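PDB 1WBA: albumin-1 from Psophocarpus tetragonolobus, which serves as a seed storage albumin, a nutrient reservoir belonging to the leguminous Kunitz-type protease inhibitor family. Local coordinates for residues A[2-5]-A[11-14]; A[19-24]-A[28-33]; A[57-62]-A[70-75]; A[119-124]-A[129-134]. All coordinates share one frame; numbering follows the deposited sequence.

Interaction 1 (A[2-5]-A[11-14]); sequences DDPV and NKLV
Val5 and Leu13 bring the two loop segments together backbone to backbone: the amide N of Leu13 donates to the carbonyl O of Val5 at 2.9 Å, with an angle of 162° at the hydrogen. The same carbonyl O also lies 3.5 Å from Lys12 CA in a CA-H...O contact, and 3.6 Å from Leu13 CB, so one acceptor gathers both residues of the returning chain. On the inner side, Val5 CG1 stands anti to the backbone N (chi1 177°), and this branch meets Leu13 CD2 at 3.8 Å. Phe169 of strand 166-171 touches both side chains. On the outer side, Lys12 runs extended beyond CG and lays its methylene groups obliquely across the Pro4 ring. Its CD lies 3.9 Å from Pro4 CB and its CE 3.9 Å from Pro4 CG, an apolar contact made by the stem of a charged residue. The example illustrates how little regular structure closes a loop: one backbone hydrogen bond between the segments, flanked by a buried apolar pair and one nearer the surface, with Val5 and Leu13 also bonded to the Ile72 backbone, folds back the N-terminal arm before the first strand of a beta-trefoil, the fold of Kunitz-type inhibitors.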
loop_
_atom_site.group_PDB
_atom_site.type_symbol
_atom_site.label_atom_id
_atom_site.label_comp_id
_atom_site.label_asym_id
_atom_site.label_seq_id
_atom_site.Cartn_x
_atom_site.Cartn_y
_atom_site.Cartn_z
ATOM N N ASP A 2 8.907 18.269 5.496
ATOM C CA ASP A 2 9.477 17.106 4.765
ATOM C C ASP A 2 9.254 17.294 3.268
ATOM O O ASP A 2 8.461 18.139 2.862
ATOM C CB ASP A 2 8.823 15.795 5.228
ATOM C CG ASP A 2 9.848 14.733 5.599
ATOM O OD1 ASP A 2 10.708 14.387 4.747
ATOM O OD2 ASP A 2 9.798 14.254 6.747
ATOM N N ASP A 3 9.962 16.509 2.466
ATOM C CA ASP A 3 9.862 16.581 1.015
ATOM C C ASP A 3 8.541 16.062 0.483
ATOM O O ASP A 3 7.973 15.136 1.044
ATOM C CB ASP A 3 10.964 15.741 0.370
ATOM C CG ASP A 3 12.343 16.309 0.595
ATOM O OD1 ASP A 3 12.483 17.546 0.719
ATOM O OD2 ASP A 3 13.294 15.505 0.639
ATOM N N PRO A 4 8.009 16.696 -0.577
ATOM C CA PRO A 4 6.749 16.212 -1.130
ATOM C C PRO A 4 7.090 14.950 -1.935
ATOM O O PRO A 4 8.228 14.778 -2.359
ATOM C CB PRO A 4 6.298 17.373 -2.035
ATOM C CG PRO A 4 7.584 17.970 -2.486
ATOM C CD PRO A 4 8.441 17.946 -1.243
ATOM N N VAL A 5 6.140 14.030 -2.040
ATOM C CA VAL A 5 6.334 12.811 -2.811
ATOM C C VAL A 5 6.006 13.183 -4.263
ATOM O O VAL A 5 5.065 13.945 -4.507
ATOM C CB VAL A 5 5.372 11.716 -2.328
ATOM C CG1 VAL A 5 5.520 10.462 -3.192
ATOM C CG2 VAL A 5 5.635 11.421 -0.839
ATOM N N ASN A 11 5.689 15.479 -10.922
ATOM C CA ASN A 11 4.808 16.451 -10.310
ATOM C C ASN A 11 4.520 15.982 -8.877
ATOM O O ASN A 11 4.593 14.791 -8.593
ATOM C CB ASN A 11 3.510 16.550 -11.093
ATOM C CG ASN A 11 3.724 17.054 -12.493
ATOM O OD1 ASN A 11 3.343 16.402 -13.454
ATOM N ND2 ASN A 11 4.353 18.207 -12.619
ATOM N N LYS A 12 4.246 16.913 -7.967
ATOM C CA LYS A 12 3.933 16.535 -6.589
ATOM C C LYS A 12 2.619 15.765 -6.536
ATOM O O LYS A 12 1.684 16.052 -7.293
ATOM C CB LYS A 12 3.807 17.759 -5.696
ATOM C CG LYS A 12 5.058 18.586 -5.595
ATOM C CD LYS A 12 4.737 19.757 -4.714
ATOM C CE LYS A 12 5.843 20.764 -4.653
ATOM N NZ LYS A 12 5.391 21.919 -3.823
ATOM N N LEU A 13 2.560 14.776 -5.650
ATOM C CA LEU A 13 1.356 13.985 -5.489
ATOM C C LEU A 13 0.298 14.908 -4.909
ATOM O O LEU A 13 0.605 15.771 -4.094
ATOM C CB LEU A 13 1.601 12.827 -4.525
ATOM C CG LEU A 13 1.519 11.409 -5.079
ATOM C CD1 LEU A 13 2.502 11.239 -6.208
ATOM C CD2 LEU A 13 1.773 10.399 -3.975
ATOM N N VAL A 14 -0.938 14.734 -5.339
ATOM C CA VAL A 14 -2.018 15.562 -4.855
ATOM C C VAL A 14 -2.786 14.788 -3.801
ATOM O O VAL A 14 -3.147 13.639 -4.017
ATOM C CB VAL A 14 -2.969 15.971 -6.011
ATOM C CG1 VAL A 14 -4.216 16.644 -5.453
ATOM C CG2 VAL A 14 -2.248 16.901 -6.975
#

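Interaction 2 (A[19-24]-A[28-33]); sequences YTIVSF and AGIDVV
Ile21 and Ile30 share nearly the same first torsion, CG1 anti to the carbonyl carbon and beside the backbone N in each; Ile30 CG1 thereby comes to lie against Ile21 CB at 4.0 Å. Ser23 differs, with OG anti to the backbone N (chi1 165°). Its hydroxyl bonds to OD1 of Asp26, which also accepts from the amide of Ala28, while Ser23 CB passes 3.3 Å from Ala28 O.

The backbone joins the segments at one firm point. Ser23 N donates to Ala28 O at 2.7 Å, and the bond is almost straight, 177° at the hydrogen. Ala28 O also receives the CA-H of Val22, at 3.6 Å. Two residues further along, the chains have parted too far to bond directly, and a water fills the interval: it donates to Ile21 O at 2.8 Å and accepts from Ile30 N at 2.9 Å. Ile21 O and Ile30 N thus each find a partner in the water although the strands separate here. The apolar pair is enclosed by other strands, with Phe169 touching Ile21 and Phe82 and Ile46 touching Ile30.

The general lesson concerns strands that meet at a turn without forming an extended hairpin. Strand 17-23 finds its sheet partners in 56-61 and 166-171, whereas 30-33 pairs with 45-48. Here a direct bond beside the turn and a water bridge beyond it link two strands that go to different partners within the beta-trefoil fold of Kunitz-type proteins.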
loop_
_atom_site.group_PDB
_atom_site.type_symbol
_atom_site.label_atom_id
_atom_site.label_comp_id
_atom_site.label_asym_id
_atom_site.label_seq_id
_atom_site.Cartn_x
_atom_site.Cartn_y
_atom_site.Cartn_z
ATOM N N TYR A 19 -3.738 7.380 -7.940
ATOM C CA TYR A 19 -2.473 6.981 -8.504
ATOM C C TYR A 19 -2.389 5.475 -8.586
ATOM O O TYR A 19 -3.019 4.754 -7.817
ATOM C CB TYR A 19 -1.328 7.500 -7.624
ATOM C CG TYR A 19 -1.262 9.000 -7.558
ATOM C CD1 TYR A 19 -0.563 9.724 -8.522
ATOM C CD2 TYR A 19 -1.947 9.704 -6.573
ATOM C CE1 TYR A 19 -0.555 11.103 -8.507
ATOM C CE2 TYR A 19 -1.949 11.086 -6.548
ATOM C CZ TYR A 19 -1.254 11.779 -7.518
ATOM O OH TYR A 19 -1.257 13.150 -7.499
ATOM N N THR A 20 -1.629 5.019 -9.561
ATOM C CA THR A 20 -1.389 3.614 -9.756
ATOM C C THR A 20 0.023 3.325 -9.241
ATOM O O THR A 20 1.020 3.814 -9.788
ATOM C CB THR A 20 -1.520 3.236 -11.244
ATOM O OG1 THR A 20 -2.860 3.508 -11.676
ATOM C CG2 THR A 20 -1.221 1.759 -11.447
ATOM N N ILE A 21 0.087 2.602 -8.129
ATOM C CA ILE A 21 1.352 2.206 -7.536
ATOM C C ILE A 21 1.898 1.070 -8.397
ATOM O O ILE A 21 1.196 0.080 -8.649
ATOM C CB ILE A 21 1.135 1.698 -6.091
ATOM C CG1 ILE A 21 0.530 2.822 -5.234
ATOM C CG2 ILE A 21 2.445 1.182 -5.509
ATOM C CD1 ILE A 21 0.076 2.393 -3.833
ATOM N N VAL A 22 3.135 1.217 -8.857
ATOM C CA VAL A 22 3.776 0.207 -9.699
ATOM C C VAL A 22 5.179 -0.109 -9.173
ATOM O O VAL A 22 5.929 0.794 -8.792
ATOM C CB VAL A 22 3.846 0.695 -11.176
ATOM C CG1 VAL A 22 4.830 -0.128 -11.979
ATOM C CG2 VAL A 22 2.464 0.600 -11.821
ATOM N N SER A 23 5.510 -1.392 -9.114
ATOM C CA SER A 23 6.812 -1.829 -8.660
ATOM C C SER A 23 7.870 -1.318 -9.665
ATOM O O SER A 23 7.752 -1.505 -10.886
ATOM C CB SER A 23 6.810 -3.354 -8.553
ATOM O OG SER A 23 8.105 -3.882 -8.446
ATOM N N PHE A 24 8.878 -0.639 -9.137
ATOM C CA PHE A 24 9.950 -0.065 -9.926
ATOM C C PHE A 24 10.752 -1.072 -10.760
ATOM O O PHE A 24 10.883 -0.921 -11.971
ATOM C CB PHE A 24 10.886 0.705 -8.987
ATOM C CG PHE A 24 12.122 1.223 -9.653
ATOM C CD1 PHE A 24 12.036 1.959 -10.837
ATOM C CD2 PHE A 24 13.373 0.979 -9.102
ATOM C CE1 PHE A 24 13.181 2.441 -11.473
ATOM C CE2 PHE A 24 14.532 1.460 -9.729
ATOM C CZ PHE A 24 14.431 2.194 -10.920
ATOM N N ALA A 28 5.170 -4.415 -12.052
ATOM C CA ALA A 28 3.929 -5.030 -11.586
ATOM C C ALA A 28 3.151 -4.085 -10.670
ATOM O O ALA A 28 3.738 -3.346 -9.880
ATOM C CB ALA A 28 4.214 -6.343 -10.866
ATOM N N GLY A 29 1.828 -4.156 -10.763
ATOM C CA GLY A 29 0.972 -3.334 -9.940
ATOM C C GLY A 29 0.352 -4.081 -8.765
ATOM O O GLY A 29 0.689 -5.241 -8.469
ATOM N N ILE A 30 -0.576 -3.399 -8.104
ATOM C CA ILE A 30 -1.295 -3.916 -6.940
ATOM C C ILE A 30 -2.544 -4.675 -7.402
ATOM O O ILE A 30 -3.303 -4.187 -8.244
ATOM C CB ILE A 30 -1.732 -2.755 -5.991
ATOM C CG1 ILE A 30 -0.535 -1.861 -5.644
ATOM C CG2 ILE A 30 -2.407 -3.322 -4.726
ATOM C CD1 ILE A 30 0.641 -2.608 -5.046
ATOM N N ASP A 31 -2.798 -5.815 -6.768
ATOM C CA ASP A 31 -3.917 -6.689 -7.117
ATOM C C ASP A 31 -4.574 -7.183 -5.818
ATOM O O ASP A 31 -4.029 -6.988 -4.721
ATOM C CB ASP A 31 -3.323 -7.865 -7.898
ATOM C CG ASP A 31 -4.334 -8.659 -8.690
ATOM O OD1 ASP A 31 -5.565 -8.465 -8.597
ATOM O OD2 ASP A 31 -3.846 -9.509 -9.446
ATOM N N VAL A 32 -5.773 -7.752 -5.937
ATOM C CA VAL A 32 -6.487 -8.290 -4.790
ATOM C C VAL A 32 -6.922 -9.693 -5.226
ATOM O O VAL A 32 -7.615 -9.854 -6.231
ATOM C CB VAL A 32 -7.719 -7.436 -4.406
ATOM C CG1 VAL A 32 -8.359 -8.003 -3.161
ATOM C CG2 VAL A 32 -7.314 -6.000 -4.133
ATOM N N VAL A 33 -6.441 -10.702 -4.507
ATOM C CA VAL A 33 -6.735 -12.106 -4.804
ATOM C C VAL A 33 -6.962 -12.860 -3.501
ATOM O O VAL A 33 -6.758 -12.328 -2.414
ATOM C CB VAL A 33 -5.554 -12.823 -5.555
ATOM C CG1 VAL A 33 -5.261 -12.155 -6.880
ATOM C CG2 VAL A 33 -4.280 -12.849 -4.703
HETATM O O HOH W 1 -1.391 -0.870 -9.238
#

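Interaction 3 (A[57-62]-A[70-75]); sequences TSISSE and RNILEN
Ile72 reaches from an irregular loop toward Ile59 on strand 56-61, and its side chain carries the contact. CB is directed toward the strand and has Leu13 CB alongside at 3.9 Å. The CG2 branch stands anti to the backbone N and turns toward the side of the chain where Ile120 packs. CG1 is the other branch, anti to the carbonyl carbon and beside the backbone N (chi1 -61°), and approaches Ile59 CG2 at 4.3 Å. From there chi2 of -63° tucks CD1 between CA and CG2 instead of letting the chain run straight on. The tip ends beside the strand backbone: CD1 lies 3.9 Å from Ile59 O and 4.2 Å from Ile59 CG2, then 4.4 Å from Ser61 N.

This single methyl group thus rests on Ile59 and comes loosely up to the backbone of Ser60 and Ser61. The amide N of Ser61 is engaged by Asn15 OD1 and the Ser61 hydroxyl by Asp63 O. Leu78 adds another apolar wall to Ile72.

As an example of a hydrophobic loop contact, the case is instructive for what is absent. No hydrogen bond joins the two segments; the contact is a modest, buried and nondirectional one, consistent with a loop seated on the beta-trefoil core by apolar burial, its polar ties being made to other neighbours.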
loop_
_atom_site.group_PDB
_atom_site.type_symbol
_atom_site.label_atom_id
_atom_site.label_comp_id
_atom_site.label_asym_id
_atom_site.label_seq_id
_atom_site.Cartn_x
_atom_site.Cartn_y
_atom_site.Cartn_z
ATOM N N THR A 57 -5.345 3.539 -6.711
ATOM C CA THR A 57 -5.669 3.826 -5.326
ATOM C C THR A 57 -5.697 5.334 -5.053
ATOM O O THR A 57 -4.967 6.107 -5.689
ATOM C CB THR A 57 -4.584 3.249 -4.369
ATOM O OG1 THR A 57 -3.283 3.591 -4.864
ATOM C CG2 THR A 57 -4.678 1.738 -4.262
ATOM N N SER A 58 -6.583 5.760 -4.161
ATOM C CA SER A 58 -6.601 7.161 -3.736
ATOM C C SER A 58 -5.655 7.178 -2.543
ATOM O O SER A 58 -5.636 6.222 -1.735
ATOM C CB SER A 58 -7.981 7.587 -3.256
ATOM O OG SER A 58 -8.916 7.402 -4.292
ATOM N N ILE A 59 -4.858 8.235 -2.447
ATOM C CA ILE A 59 -3.904 8.392 -1.359
ATOM C C ILE A 59 -4.295 9.701 -0.666
ATOM O O ILE A 59 -4.284 10.772 -1.285
ATOM C CB ILE A 59 -2.455 8.428 -1.906
ATOM C CG1 ILE A 59 -2.184 7.140 -2.694
ATOM C CG2 ILE A 59 -1.465 8.590 -0.761
ATOM C CD1 ILE A 59 -0.861 7.080 -3.362
ATOM N N SER A 60 -4.711 9.592 0.594
ATOM C CA SER A 60 -5.192 10.742 1.366
ATOM C C SER A 60 -4.538 10.899 2.721
ATOM O O SER A 60 -4.138 9.918 3.344
ATOM C CB SER A 60 -6.702 10.585 1.610
ATOM O OG SER A 60 -7.382 10.304 0.400
ATOM N N SER A 61 -4.465 12.136 3.203
ATOM C CA SER A 61 -3.915 12.355 4.519
ATOM C C SER A 61 -4.911 11.727 5.506
ATOM O O SER A 61 -6.135 11.772 5.311
ATOM C CB SER A 61 -3.744 13.854 4.807
ATOM O OG SER A 61 -4.948 14.559 4.599
ATOM N N GLU A 62 -4.373 11.067 6.519
ATOM C CA GLU A 62 -5.191 10.442 7.537
ATOM C C GLU A 62 -5.952 11.535 8.297
ATOM O O GLU A 62 -7.124 11.383 8.608
ATOM C CB GLU A 62 -4.287 9.630 8.472
ATOM C CG GLU A 62 -4.952 9.215 9.752
ATOM C CD GLU A 62 -4.073 8.372 10.621
ATOM O OE1 GLU A 62 -3.100 8.885 11.191
ATOM O OE2 GLU A 62 -4.372 7.179 10.735
ATOM N N ARG A 70 -2.295 20.275 0.629
ATOM C CA ARG A 70 -2.551 20.179 -0.799
ATOM C C ARG A 70 -1.811 18.984 -1.396
ATOM O O ARG A 70 -2.371 18.258 -2.205
ATOM C CB ARG A 70 -2.120 21.468 -1.493
ATOM N N ASN A 71 -0.593 18.734 -0.922
ATOM C CA ASN A 71 0.222 17.645 -1.428
ATOM C C ASN A 71 0.615 16.621 -0.377
ATOM O O ASN A 71 0.633 16.910 0.825
ATOM C CB ASN A 71 1.477 18.202 -2.088
ATOM C CG ASN A 71 1.156 19.184 -3.189
ATOM O OD1 ASN A 71 1.290 20.383 -2.997
ATOM N ND2 ASN A 71 0.682 18.695 -4.322
ATOM N N ILE A 72 0.955 15.430 -0.853
ATOM C CA ILE A 72 1.369 14.330 0.009
ATOM C C ILE A 72 2.846 14.517 0.260
ATOM O O ILE A 72 3.607 14.736 -0.681
ATOM C CB ILE A 72 1.136 12.939 -0.663
ATOM C CG1 ILE A 72 -0.361 12.722 -0.962
ATOM C CG2 ILE A 72 1.698 11.810 0.225
ATOM C CD1 ILE A 72 -1.252 12.690 0.271
ATOM N N LEU A 73 3.243 14.473 1.530
ATOM C CA LEU A 73 4.635 14.644 1.900
ATOM C C LEU A 73 5.159 13.338 2.459
ATOM O O LEU A 73 4.377 12.498 2.895
ATOM C CB LEU A 73 4.786 15.735 2.971
ATOM C CG LEU A 73 4.225 17.137 2.707
ATOM C CD1 LEU A 73 4.570 18.017 3.895
ATOM C CD2 LEU A 73 4.788 17.724 1.421
ATOM N N GLU A 74 6.481 13.185 2.450
ATOM C CA GLU A 74 7.107 11.994 2.989
ATOM C C GLU A 74 6.890 12.004 4.481
ATOM O O GLU A 74 6.831 13.069 5.103
ATOM C CB GLU A 74 8.588 11.977 2.672
ATOM C CG GLU A 74 8.886 11.752 1.221
ATOM C CD GLU A 74 10.380 11.717 0.943
ATOM O OE1 GLU A 74 11.142 11.256 1.820
ATOM O OE2 GLU A 74 10.785 12.155 -0.151
ATOM N N ASN A 75 6.687 10.817 5.036
ATOM C CA ASN A 75 6.451 10.617 6.467
ATOM C C ASN A 75 5.125 11.130 7.024
ATOM O O ASN A 75 4.922 11.132 8.236
ATOM C CB ASN A 75 7.617 11.166 7.287
ATOM C CG ASN A 75 8.925 10.575 6.863
ATOM O OD1 ASN A 75 9.797 11.263 6.337
ATOM N ND2 ASN A 75 9.047 9.282 7.007
#

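Interaction 4 (A[119-124]-A[129-134]); sequences TIQKGS and TYKLLF
Thr119 to Lys122 and Tyr130 to Leu133 form an antiparallel beta hairpin of the beta-trefoil, built from strands 116-122 and 130-136. The hydrogen-bonded pairs are Thr119 with Leu133 and Gln121 with Lys131; Ile120 with Leu132 is a non-hydrogen-bonded pair between them. Leu133 N donates to Thr119 O at 2.9 Å, and Lys131 N reaches Gln121 O nearly along the C=O axis.

The apolar face carries Ile120 and Leu132, which lie side by side, CG1 to CD2 at 3.7 Å, against Phe169. Ile120 CG2 also meets Tyr130 CD1 at 3.5 Å, while Gln121 O sits at the edge of the Tyr130 ring, near its plane. The ring's hydroxyl bonds to the amide of Tyr6, tying the hairpin to the N-terminal arm. On the other face, Thr119 holds OG1 between the backbone N and the carbonyl carbon (chi1 65°), 3.6 Å from Leu133 CB, and the Leu133 side chain crosses that of Gln121 at about a right angle, CD1 to CG 3.7 Å.

The turn end shows how polar groups can close a hairpin. Thr129 OG1 accepts from Ser124 OG at just 2.6 Å and hydrogen-bonds to Thr126 O. A valine in place of Thr129 would probably leave Ser124 OG without its acceptor and Thr126 O without its hydroxyl partner, so the turn would be less firmly held. A CB on Gly123 would clash with the carbonyl carbon of Tyr130; Gly123 N donates to Thr129 O at 2.9 Å.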
loop_
_atom_site.group_PDB
_atom_site.type_symbol
_atom_site.label_atom_id
_atom_site.label_comp_id
_atom_site.label_asym_id
_atom_site.label_seq_id
_atom_site.Cartn_x
_atom_site.Cartn_y
_atom_site.Cartn_z
ATOM N N THR A 119 2.884 5.409 5.497
ATOM C CA THR A 119 3.684 6.612 5.179
ATOM C C THR A 119 4.554 6.284 3.964
ATOM O O THR A 119 4.715 5.109 3.596
ATOM C CB THR A 119 4.596 7.115 6.346
ATOM O OG1 THR A 119 5.601 6.149 6.640
ATOM C CG2 THR A 119 3.798 7.388 7.590
ATOM N N ILE A 120 5.121 7.311 3.349
ATOM C CA ILE A 120 5.963 7.132 2.172
ATOM C C ILE A 120 7.315 7.781 2.423
ATOM O O ILE A 120 7.376 8.860 3.027
ATOM C CB ILE A 120 5.346 7.853 0.937
ATOM C CG1 ILE A 120 3.993 7.239 0.563
ATOM C CG2 ILE A 120 6.313 7.812 -0.229
ATOM C CD1 ILE A 120 3.156 8.074 -0.402
ATOM N N GLN A 121 8.387 7.123 1.986
ATOM C CA GLN A 121 9.746 7.650 2.102
ATOM C C GLN A 121 10.456 7.324 0.802
ATOM O O GLN A 121 10.013 6.437 0.079
ATOM C CB GLN A 121 10.514 6.967 3.218
ATOM C CG GLN A 121 10.219 7.470 4.583
ATOM C CD GLN A 121 11.221 6.972 5.585
ATOM O OE1 GLN A 121 12.130 6.208 5.259
ATOM N NE2 GLN A 121 11.047 7.364 6.821
ATOM N N LYS A 122 11.531 8.046 0.483
ATOM C CA LYS A 122 12.305 7.770 -0.725
ATOM C C LYS A 122 12.717 6.311 -0.655
ATOM O O LYS A 122 13.159 5.848 0.396
ATOM C CB LYS A 122 13.566 8.621 -0.771
ATOM C CG LYS A 122 13.301 10.043 -1.123
ATOM C CD LYS A 122 14.582 10.850 -1.156
ATOM C CE LYS A 122 14.256 12.339 -1.267
ATOM N NZ LYS A 122 13.581 12.877 -0.033
ATOM N N GLY A 123 12.590 5.603 -1.770
ATOM C CA GLY A 123 12.905 4.187 -1.802
ATOM C C GLY A 123 14.286 3.820 -2.301
ATOM O O GLY A 123 14.787 2.746 -1.959
ATOM N N SER A 124 14.886 4.662 -3.139
ATOM C CA SER A 124 16.225 4.394 -3.661
ATOM C C SER A 124 16.878 5.674 -4.138
ATOM O O SER A 124 16.315 6.767 -4.029
ATOM C CB SER A 124 16.189 3.368 -4.810
ATOM O OG SER A 124 15.690 3.917 -6.020
ATOM N N THR A 129 11.423 7.349 -6.892
ATOM C CA THR A 129 11.199 5.993 -6.428
ATOM C C THR A 129 10.950 6.082 -4.901
ATOM O O THR A 129 11.631 6.824 -4.182
ATOM C CB THR A 129 12.362 5.032 -6.778
ATOM O OG1 THR A 129 13.552 5.438 -6.102
ATOM C CG2 THR A 129 12.591 4.995 -8.283
ATOM N N TYR A 130 9.967 5.330 -4.416
ATOM C CA TYR A 130 9.582 5.363 -3.012
ATOM C C TYR A 130 9.331 3.995 -2.418
ATOM O O TYR A 130 9.311 3.000 -3.123
ATOM C CB TYR A 130 8.290 6.179 -2.891
ATOM C CG TYR A 130 8.513 7.593 -3.302
ATOM C CD1 TYR A 130 9.002 8.515 -2.389
ATOM C CD2 TYR A 130 8.350 7.985 -4.625
ATOM C CE1 TYR A 130 9.329 9.798 -2.773
ATOM C CE2 TYR A 130 8.674 9.278 -5.035
ATOM C CZ TYR A 130 9.166 10.178 -4.097
ATOM O OH TYR A 130 9.466 11.464 -4.463
ATOM N N LYS A 131 9.148 3.961 -1.106
ATOM C CA LYS A 131 8.818 2.726 -0.402
ATOM C C LYS A 131 7.688 3.103 0.532
ATOM O O LYS A 131 7.517 4.281 0.868
ATOM C CB LYS A 131 10.008 2.172 0.381
ATOM C CG LYS A 131 10.476 3.038 1.502
ATOM C CD LYS A 131 11.574 2.352 2.246
ATOM C CE LYS A 131 12.200 3.295 3.227
ATOM N NZ LYS A 131 13.164 2.585 4.103
ATOM N N LEU A 132 6.896 2.107 0.916
ATOM C CA LEU A 132 5.747 2.303 1.809
ATOM C C LEU A 132 6.058 1.713 3.180
ATOM O O LEU A 132 6.706 0.677 3.278
ATOM C CB LEU A 132 4.503 1.629 1.212
ATOM C CG LEU A 132 4.042 2.103 -0.172
ATOM C CD1 LEU A 132 2.830 1.291 -0.628
ATOM C CD2 LEU A 132 3.701 3.576 -0.146
ATOM N N LEU A 133 5.638 2.396 4.236
ATOM C CA LEU A 133 5.874 1.900 5.576
ATOM C C LEU A 133 4.530 1.874 6.282
ATOM O O LEU A 133 3.569 2.493 5.829
ATOM C CB LEU A 133 6.844 2.816 6.341
ATOM C CG LEU A 133 8.265 2.991 5.758
ATOM C CD1 LEU A 133 8.394 4.313 5.078
ATOM C CD2 LEU A 133 9.296 2.850 6.815
ATOM N N PHE A 134 4.440 1.083 7.335
ATOM C CA PHE A 134 3.226 1.042 8.126
ATOM C C PHE A 134 3.648 1.444 9.524
ATOM O O PHE A 134 4.579 0.880 10.104
ATOM C CB PHE A 134 2.561 -0.338 8.140
ATOM C CG PHE A 134 1.349 -0.387 9.009
ATOM C CD1 PHE A 134 0.181 0.251 8.619
ATOM C CD2 PHE A 134 1.383 -1.034 10.240
ATOM C CE1 PHE A 134 -0.943 0.253 9.451
ATOM C CE2 PHE A 134 0.260 -1.033 11.076
ATOM C CZ PHE A 134 -0.899 -0.387 10.680
#

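The four contacts follow one another along the chain, each closing before the next opens. Interactions 1, 3 and 4 cluster: the centres of 1 and 3 are about 8 Å apart, and that of 4 lies about 12 Å from each. Lys122 unites them, its NZ forming salt bridges with Asp3 and Glu74, while backbone bonds join Asp3 to Glu74 and Asn75 to Ile120. Interaction 2 stands further off, about 19 Å from interaction 1, yet its Tyr19 OH probably bonds to Val14 N of interaction 1, and strand 17-23 pairs with 56-61 of interaction 3. Interactions 2, 3 and 4 all reach the same antiparallel sheet, so turns and loops distant in sequence are fastened onto one beta-trefoil.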